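Local coordinates for probable branched-chain amino acid ABC transporter, amino acid binding protein (Thermus thermophilus, PDB 3LKB) that binds valine and probably delivers branched-chain amino acids to an ABC transporter for uptake into the cell, at residues A[7-12]-A[48-53]; A[28-33]-A[289-294]; A[213-218]-A[244-249]. The protein carries 2 engineered substitutions. All blocks are in the same frame, centred on the assembly; numbering follows the deposited sequence.

Contact 1 of 3, residues A[7-12]-A[48-53]; sequences QVTLFW and VFNCVV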
loop_
_atom_site.group_PDB
_atom_site.type_symbol
_atom_site.label_atom_id
_atom_site.label_comp_id
_atom_site.label_asym_id
_atom_site.label_seq_id
_atom_site.Cartn_x
_atom_site.Cartn_y
_atom_site.Cartn_z
ATOM N N GLN A 7 6.444 -9.281 28.772
ATOM C CA GLN A 7 6.038 -8.999 27.410
ATOM C C GLN A 7 4.609 -8.417 27.375
ATOM O O GLN A 7 3.667 -8.969 28.005
ATOM C CB GLN A 7 6.141 -10.257 26.555
ATOM C CG GLN A 7 5.894 -9.960 25.088
ATOM C CD GLN A 7 6.142 -11.153 24.192
ATOM O OE1 GLN A 7 6.933 -11.055 23.237
ATOM N NE2 GLN A 7 5.463 -12.284 24.471
ATOM N N VAL A 8 4.477 -7.301 26.653
ATOM C CA VAL A 8 3.189 -6.685 26.396
ATOM C C VAL A 8 2.941 -6.417 24.874
ATOM O O VAL A 8 3.767 -5.794 24.166
ATOM C CB VAL A 8 2.984 -5.388 27.231
ATOM C CG1 VAL A 8 1.767 -4.598 26.718
ATOM C CG2 VAL A 8 2.842 -5.709 28.726
ATOM N N THR A 9 1.798 -6.902 24.395
ATOM C CA THR A 9 1.436 -6.764 23.016
ATOM C C THR A 9 0.648 -5.513 22.688
ATOM O O THR A 9 -0.387 -5.178 23.304
ATOM C CB THR A 9 0.749 -7.977 22.490
ATOM O OG1 THR A 9 1.695 -9.066 22.532
ATOM C CG2 THR A 9 0.334 -7.724 21.015
ATOM N N LEU A 10 1.198 -4.808 21.711
ATOM C CA LEU A 10 0.599 -3.614 21.196
ATOM C C LEU A 10 0.089 -4.035 19.826
ATOM O O LEU A 10 0.874 -4.365 18.957
ATOM C CB LEU A 10 1.658 -2.531 21.098
ATOM C CG LEU A 10 1.060 -1.126 21.163
ATOM C CD1 LEU A 10 0.180 -1.043 22.389
ATOM C CD2 LEU A 10 2.148 -0.106 21.233
ATOM N N PHE A 11 -1.230 -4.081 19.665
ATOM C CA PHE A 11 -1.817 -4.649 18.474
ATOM C C PHE A 11 -2.655 -3.614 17.708
ATOM O O PHE A 11 -3.512 -2.942 18.261
ATOM C CB PHE A 11 -2.591 -5.929 18.838
ATOM C CG PHE A 11 -3.664 -6.334 17.844
ATOM C CD1 PHE A 11 -3.362 -7.163 16.757
ATOM C CD2 PHE A 11 -4.976 -5.914 18.011
ATOM C CE1 PHE A 11 -4.357 -7.572 15.863
ATOM C CE2 PHE A 11 -5.965 -6.311 17.145
ATOM C CZ PHE A 11 -5.645 -7.152 16.049
ATOM N N TRP A 12 -2.370 -3.461 16.425
ATOM C CA TRP A 12 -3.177 -2.616 15.553
ATOM C C TRP A 12 -3.614 -3.471 14.403
ATOM O O TRP A 12 -2.851 -4.341 13.929
ATOM C CB TRP A 12 -2.331 -1.464 15.043
ATOM C CG TRP A 12 -2.987 -0.568 14.032
ATOM C CD1 TRP A 12 -3.793 0.468 14.299
ATOM C CD2 TRP A 12 -2.894 -0.652 12.584
ATOM N NE1 TRP A 12 -4.210 1.066 13.126
ATOM C CE2 TRP A 12 -3.676 0.403 12.060
ATOM C CE3 TRP A 12 -2.260 -1.532 11.698
ATOM C CZ2 TRP A 12 -3.809 0.643 10.701
ATOM C CZ3 TRP A 12 -2.398 -1.309 10.329
ATOM C CH2 TRP A 12 -3.160 -0.210 9.845
ATOM N N VAL A 48 8.814 -5.186 27.637
ATOM C CA VAL A 48 9.148 -5.153 26.197
ATOM C C VAL A 48 7.876 -5.288 25.379
ATOM O O VAL A 48 7.050 -6.172 25.640
ATOM C CB VAL A 48 10.344 -6.087 25.767
ATOM C CG1 VAL A 48 11.166 -6.481 26.971
ATOM C CG2 VAL A 48 9.886 -7.334 25.046
ATOM N N PHE A 49 7.674 -4.351 24.458
ATOM C CA PHE A 49 6.494 -4.406 23.613
ATOM C C PHE A 49 6.694 -5.404 22.485
ATOM O O PHE A 49 7.696 -5.379 21.774
ATOM C CB PHE A 49 6.069 -3.031 23.077
ATOM C CG PHE A 49 5.558 -2.092 24.156
ATOM C CD1 PHE A 49 4.232 -2.144 24.583
ATOM C CD2 PHE A 49 6.413 -1.172 24.752
ATOM C CE1 PHE A 49 3.766 -1.290 25.576
ATOM C CE2 PHE A 49 5.961 -0.307 25.754
ATOM C CZ PHE A 49 4.645 -0.358 26.172
ATOM N N ASN A 50 5.745 -6.314 22.383
ATOM C CA ASN A 50 5.577 -7.115 21.210
ATOM C C ASN A 50 4.618 -6.352 20.241
ATOM O O ASN A 50 3.430 -6.090 20.522
ATOM C CB ASN A 50 5.021 -8.476 21.638
ATOM C CG ASN A 50 4.775 -9.380 20.486
ATOM O OD1 ASN A 50 5.600 -9.450 19.602
ATOM N ND2 ASN A 50 3.628 -10.084 20.478
ATOM N N CYS A 51 5.168 -5.965 19.108
ATOM C CA CYS A 51 4.461 -5.104 18.186
ATOM C C CYS A 51 3.740 -5.909 17.116
ATOM O O CYS A 51 4.375 -6.504 16.287
ATOM C CB CYS A 51 5.433 -4.197 17.485
ATOM S SG CYS A 51 4.477 -3.182 16.315
ATOM N N VAL A 52 2.419 -5.934 17.148
ATOM C CA VAL A 52 1.687 -6.677 16.178
ATOM C C VAL A 52 0.813 -5.745 15.339
ATOM O O VAL A 52 -0.138 -5.131 15.840
ATOM C CB VAL A 52 0.902 -7.796 16.816
ATOM C CG1 VAL A 52 0.111 -8.523 15.764
ATOM C CG2 VAL A 52 1.879 -8.739 17.570
ATOM N N VAL A 53 1.185 -5.638 14.062
ATOM C CA VAL A 53 0.560 -4.747 13.103
ATOM C C VAL A 53 -0.002 -5.582 11.968
ATOM O O VAL A 53 0.771 -6.116 11.169
ATOM C CB VAL A 53 1.599 -3.759 12.548
ATOM C CG1 VAL A 53 1.110 -3.152 11.255
ATOM C CG2 VAL A 53 1.890 -2.671 13.591
#
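V48 O takes the N-H of V8 in a nearly straight bond (174°), a rung of the parallel ladder between strands 6-14 and 47-55. These strands and helix 21-41, their crossover, form the opening beta-alpha-beta unit of this periplasmic binding protein. F49 turns to the same face as V8 and L10; CG is anti to the carbonyl carbon (chi1 -68°), and the side chain lies alongside that of V8, pointing the same way, with CE1 4.0 Å from V8 CG1. C35 of helix 21-41 and V298 and I301 of helix 285-308 close over F49. The backbone of N50 bonds twice, N to V8 O at 2.7 Å and O to L10 N at 2.8 Å. On the reverse face, N50 ND2 gives a hydrogen to T9 OG1 at 3.0 Å, with the hydroxyl oxygen near the amide plane, while N50 CB packs against Q7 OE1. C51 returns to the helix-covered face and meets C35. V52 continues the ladder through L10 O and W12 N, and its branches divide: CG2 rests on T9 CG2 at 3.9 Å, CG1 meets the F11 ring at its edge. Finally, V53 CG1 approaches W12 CE3 obliquely, at 3.8 Å.

Contact 2 of 3, residues A[28-33]-A[289-294]; sequences GAAVED and NGMLAA. Engineered in segment 289-294: A293 (natural residue Val).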
loop_
_atom_site.group_PDB
_atom_site.type_symbol
_atom_site.label_atom_id
_atom_site.label_comp_id
_atom_site.label_asym_id
_atom_site.label_seq_id
_atom_site.Cartn_x
_atom_site.Cartn_y
_atom_site.Cartn_z
ATOM N N GLY A 28 -0.243 2.692 10.029
ATOM C CA GLY A 28 0.237 1.416 10.523
ATOM C C GLY A 28 1.718 1.558 10.780
ATOM O O GLY A 28 2.233 1.135 11.814
ATOM N N ALA A 29 2.394 2.235 9.869
ATOM C CA ALA A 29 3.832 2.337 9.960
ATOM C C ALA A 29 4.240 3.080 11.253
ATOM O O ALA A 29 5.194 2.703 11.939
ATOM C CB ALA A 29 4.398 3.052 8.660
ATOM N N ALA A 30 3.514 4.149 11.566
ATOM C CA ALA A 30 3.792 4.941 12.782
ATOM C C ALA A 30 3.606 4.086 14.024
ATOM O O ALA A 30 4.382 4.190 14.962
ATOM C CB ALA A 30 2.909 6.185 12.840
ATOM N N VAL A 31 2.599 3.214 14.040
ATOM C CA VAL A 31 2.362 2.420 15.252
ATOM C C VAL A 31 3.583 1.491 15.469
ATOM O O VAL A 31 4.121 1.378 16.563
ATOM C CB VAL A 31 1.090 1.570 15.135
ATOM C CG1 VAL A 31 1.009 0.628 16.287
ATOM C CG2 VAL A 31 -0.143 2.416 15.047
ATOM N N GLU A 32 4.004 0.824 14.395
ATOM C CA GLU A 32 5.098 -0.107 14.469
ATOM C C GLU A 32 6.352 0.636 14.892
ATOM O O GLU A 32 7.070 0.173 15.760
ATOM C CB GLU A 32 5.328 -0.776 13.130
ATOM C CG GLU A 32 6.378 -1.853 13.222
ATOM C CD GLU A 32 6.441 -2.749 11.986
ATOM O OE1 GLU A 32 5.368 -3.108 11.411
ATOM O OE2 GLU A 32 7.586 -3.101 11.604
ATOM N N ASP A 33 6.593 1.802 14.289
ATOM C CA ASP A 33 7.782 2.593 14.610
ATOM C C ASP A 33 7.864 3.088 16.062
ATOM O O ASP A 33 8.915 2.975 16.707
ATOM C CB ASP A 33 7.957 3.761 13.620
ATOM C CG ASP A 33 8.353 3.262 12.254
ATOM O OD1 ASP A 33 8.589 2.038 12.177
ATOM O OD2 ASP A 33 8.394 4.041 11.273
ATOM N N ASN A 289 -0.803 10.833 12.984
ATOM C CA ASN A 289 -2.044 10.270 13.526
ATOM C C ASN A 289 -1.825 8.918 14.215
ATOM O O ASN A 289 -2.209 8.730 15.364
ATOM C CB ASN A 289 -3.022 10.160 12.356
ATOM C CG ASN A 289 -4.443 9.856 12.772
ATOM O OD1 ASN A 289 -4.766 9.733 13.968
ATOM N ND2 ASN A 289 -5.325 9.711 11.764
ATOM N N GLY A 290 -1.171 7.989 13.529
ATOM C CA GLY A 290 -0.755 6.718 14.154
ATOM C C GLY A 290 0.178 6.865 15.346
ATOM O O GLY A 290 0.097 6.112 16.320
ATOM N N MET A 291 1.063 7.840 15.277
ATOM C CA MET A 291 2.033 8.017 16.346
ATOM C C MET A 291 1.285 8.519 17.594
ATOM O O MET A 291 1.578 8.113 18.731
ATOM C CB MET A 291 3.171 8.966 15.921
ATOM C CG MET A 291 4.340 8.932 16.883
ATOM S SD MET A 291 5.886 9.636 16.241
ATOM C CE MET A 291 6.110 8.314 15.059
ATOM N N LEU A 292 0.301 9.387 17.394
ATOM C CA LEU A 292 -0.466 9.833 18.558
ATOM C C LEU A 292 -1.211 8.625 19.187
ATOM O O LEU A 292 -1.159 8.431 20.386
ATOM C CB LEU A 292 -1.424 10.987 18.178
ATOM C CG LEU A 292 -2.449 11.390 19.237
ATOM C CD1 LEU A 292 -1.702 11.982 20.448
ATOM C CD2 LEU A 292 -3.570 12.360 18.728
ATOM N N ALA A 293 -1.863 7.795 18.382
ATOM C CA ALA A 293 -2.602 6.668 18.904
ATOM C C ALA A 293 -1.656 5.731 19.658
ATOM O O ALA A 293 -1.978 5.323 20.780
ATOM C CB ALA A 293 -3.270 5.923 17.796
ATOM N N ALA A 294 -0.519 5.357 19.056
ATOM C CA ALA A 294 0.417 4.475 19.751
ATOM C C ALA A 294 0.979 5.161 21.011
ATOM O O ALA A 294 1.141 4.519 22.059
ATOM C CB ALA A 294 1.552 4.094 18.844
#
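A30 CB presses directly onto the backbone of the partner helix, 3.5 Å from M291 N and 3.8 Å from G290 C. G290 contributes no side chain here, and that bare turn lets the axes of the two helical segments come within 7.3 Å at a crossing angle of -41°. M291 meets the A30 methyl from across the interface: its CB lies 4.2 Å from A30 CB, and CG stands anti to the backbone N (chi1 -167°). Beyond that the chain runs on extended and bends only at chi3, and the side chain packs against Y34 of helix 21-41, Q268 and F333. V31 shares its two branches between successive turns. CG1, anti to the backbone N (chi1 171°), comes to 4.3 Å from A294 CB, whereas CG2 touches G290 O at 3.9 Å. The A294 methyl points at the other helix and meets V31 CA at 4.0 Å. No hydrogen bond links the two segments, and every residue that touches is buried. D33, one turn on from A30, is held by a salt bridge to R277 and a hydrogen bond to Y287. With G290 and A294 four residues apart on the facing surface, the arrangement is that of a small-xxx-small (GxxxA) helix pair.

Contact 3 of 3, residues A[213-218]-A[244-249]; sequences NILKDA and DAAEGF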
loop_
_atom_site.group_PDB
_atom_site.type_symbol
_atom_site.label_atom_id
_atom_site.label_comp_id
_atom_site.label_asym_id
_atom_site.label_seq_id
_atom_site.Cartn_x
_atom_site.Cartn_y
_atom_site.Cartn_z
ATOM N N ASN A 213 -8.249 13.135 -7.428
ATOM C CA ASN A 213 -8.794 12.923 -8.762
ATOM C C ASN A 213 -9.893 13.932 -9.125
ATOM O O ASN A 213 -9.958 14.461 -10.259
ATOM C CB ASN A 213 -9.319 11.492 -8.883
ATOM C CG ASN A 213 -8.196 10.473 -8.910
ATOM O OD1 ASN A 213 -7.081 10.770 -9.381
ATOM N ND2 ASN A 213 -8.473 9.268 -8.385
ATOM N N ILE A 214 -10.779 14.178 -8.168
ATOM C CA ILE A 214 -11.824 15.163 -8.366
ATOM C C ILE A 214 -11.212 16.567 -8.620
ATOM O O ILE A 214 -11.637 17.244 -9.555
ATOM C CB ILE A 214 -12.825 15.149 -7.188
ATOM C CG1 ILE A 214 -13.694 13.893 -7.275
ATOM C CG2 ILE A 214 -13.685 16.408 -7.207
ATOM C CD1 ILE A 214 -14.449 13.573 -6.015
ATOM N N LEU A 215 -10.209 16.976 -7.830
ATOM C CA LEU A 215 -9.581 18.297 -7.977
ATOM C C LEU A 215 -8.888 18.434 -9.313
ATOM O O LEU A 215 -8.991 19.457 -9.956
ATOM C CB LEU A 215 -8.521 18.547 -6.871
ATOM C CG LEU A 215 -8.975 18.387 -5.423
ATOM C CD1 LEU A 215 -7.834 18.615 -4.393
ATOM C CD2 LEU A 215 -10.176 19.248 -5.160
ATOM N N LYS A 216 -8.168 17.390 -9.719
ATOM C CA LYS A 216 -7.514 17.380 -11.016
ATOM C C LYS A 216 -8.524 17.638 -12.121
ATOM O O LYS A 216 -8.310 18.467 -12.969
ATOM C CB LYS A 216 -6.757 16.061 -11.222
ATOM C CG LYS A 216 -5.345 16.169 -10.662
ATOM C CD LYS A 216 -4.837 14.932 -10.038
ATOM C CE LYS A 216 -4.229 13.956 -11.025
ATOM N NZ LYS A 216 -3.667 12.779 -10.224
ATOM N N ASP A 217 -9.646 16.943 -12.083
ATOM C CA ASP A 217 -10.683 17.157 -13.078
ATOM C C ASP A 217 -11.307 18.563 -12.956
ATOM O O ASP A 217 -11.472 19.236 -13.971
ATOM C CB ASP A 217 -11.730 16.057 -12.957
ATOM C CG ASP A 217 -11.263 14.752 -13.581
ATOM O OD1 ASP A 217 -10.349 14.798 -14.453
ATOM O OD2 ASP A 217 -11.803 13.681 -13.189
ATOM N N ALA A 218 -11.596 19.008 -11.722
ATOM C CA ALA A 218 -12.086 20.373 -11.476
ATOM C C ALA A 218 -11.224 21.462 -12.120
ATOM O O ALA A 218 -11.728 22.346 -12.825
ATOM C CB ALA A 218 -12.220 20.631 -10.007
ATOM N N ASP A 244 -1.002 21.186 -7.977
ATOM C CA ASP A 244 -1.595 22.500 -7.953
ATOM C C ASP A 244 -3.076 22.486 -7.931
ATOM O O ASP A 244 -3.691 23.536 -7.698
ATOM C CB ASP A 244 -1.221 23.258 -9.204
ATOM C CG ASP A 244 -0.168 24.245 -8.945
ATOM O OD1 ASP A 244 0.876 23.818 -8.374
ATOM O OD2 ASP A 244 -0.381 25.447 -9.283
ATOM N N ALA A 245 -3.667 21.339 -8.238
ATOM C CA ALA A 245 -5.117 21.321 -8.235
ATOM C C ALA A 245 -5.579 21.427 -6.796
ATOM O O ALA A 245 -6.740 21.703 -6.555
ATOM C CB ALA A 245 -5.717 20.071 -8.973
ATOM N N ALA A 246 -4.658 21.229 -5.858
ATOM C CA ALA A 246 -4.958 21.379 -4.400
ATOM C C ALA A 246 -4.998 22.825 -3.881
ATOM O O ALA A 246 -5.562 23.105 -2.846
ATOM C CB ALA A 246 -3.988 20.567 -3.559
ATOM N N GLU A 247 -4.369 23.736 -4.590
ATOM C CA GLU A 247 -4.369 25.156 -4.165
ATOM C C GLU A 247 -5.723 25.631 -3.643
ATOM O O GLU A 247 -6.729 25.533 -4.342
ATOM C CB GLU A 247 -3.985 26.041 -5.355
ATOM C CG GLU A 247 -3.560 27.410 -4.920
ATOM C CD GLU A 247 -2.235 27.395 -4.142
ATOM O OE1 GLU A 247 -1.430 26.418 -4.228
ATOM O OE2 GLU A 247 -2.012 28.379 -3.441
ATOM N N GLY A 248 -5.759 26.166 -2.433
ATOM C CA GLY A 248 -7.003 26.717 -1.899
ATOM C C GLY A 248 -7.913 25.680 -1.249
ATOM O O GLY A 248 -8.936 26.037 -0.678
ATOM N N PHE A 249 -7.577 24.397 -1.320
ATOM C CA PHE A 249 -8.364 23.408 -0.594
ATOM C C PHE A 249 -8.450 23.752 0.905
ATOM O O PHE A 249 -7.436 24.107 1.493
ATOM C CB PHE A 249 -7.693 22.061 -0.679
ATOM C CG PHE A 249 -8.543 20.929 -0.203
ATOM C CD1 PHE A 249 -9.559 20.411 -1.031
ATOM C CD2 PHE A 249 -8.332 20.360 1.048
ATOM C CE1 PHE A 249 -10.343 19.303 -0.618
ATOM C CE2 PHE A 249 -9.121 19.281 1.502
ATOM C CZ PHE A 249 -10.120 18.745 0.673
#
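F249 N bonds to A246 O at 2.8 Å, closing a type II beta turn whose two end residues both touch L215 of the neighbouring helix. The turn belongs to a lobe built on a mixed sheet of the periplasmic binding fold: helix 208-220 connects strands 201-205 and 226-229, and residues 244-249 lead from helix 236-242 into strand 250-253. The contact thus brings the helix of one beta-alpha-beta unit against the loop that ends the next. G248 takes the positive-phi position of the turn (phi 84°), and backbone bonds from G248 and F249 to A361 tie its exit to the adjoining antiparallel strand. L215 carries most of the contact. Its CG stands anti to the carbonyl carbon (chi1 -54°), and CD1 reaches A246 CA at 4.0 Å and F249 CD1 at 4.2 Å, meeting that ring obliquely. L238 of helix 236-242 and H227 of strand 226-229 also pack on L215 and F249. In the 3-10 segment 244-246, which leads into the turn, A245 O lies 3.6 Å and A245 CB 3.8 Å from L215 CB. The two segments share no hydrogen bond, yet K216 NZ bonds to L241 O, anchoring the helix to the end of helix 236-242. The methyl of A245 points at the helix backbone, its CB resting 3.5 Å from L215 O and 3.7 Å from K216 N.

How the contacts relate
Contacts 1 and 2 form one continuous core, their centres 12 Å apart; helix 21-41, which supplies one side of contact 2, packs on the strands of contact 1: C51 SG meets E32 CA at 3.6 Å, and W12 CZ3 meets G28 CA at 3.8 Å. The bound valine lies beyond contact range, about 8 Å from the side chain of W12 and about 10 Å from G290. N289 of segment 289-294 makes a weak hydrogen bond to Y232, a residue of the valine pocket. Contact 3 stands apart, on the opposite side of the chain's centre from contact 1: nearest atoms are about 21 Å from contact 1 and about 15 Å from contact 2, centres about 40 Å and 28 Å.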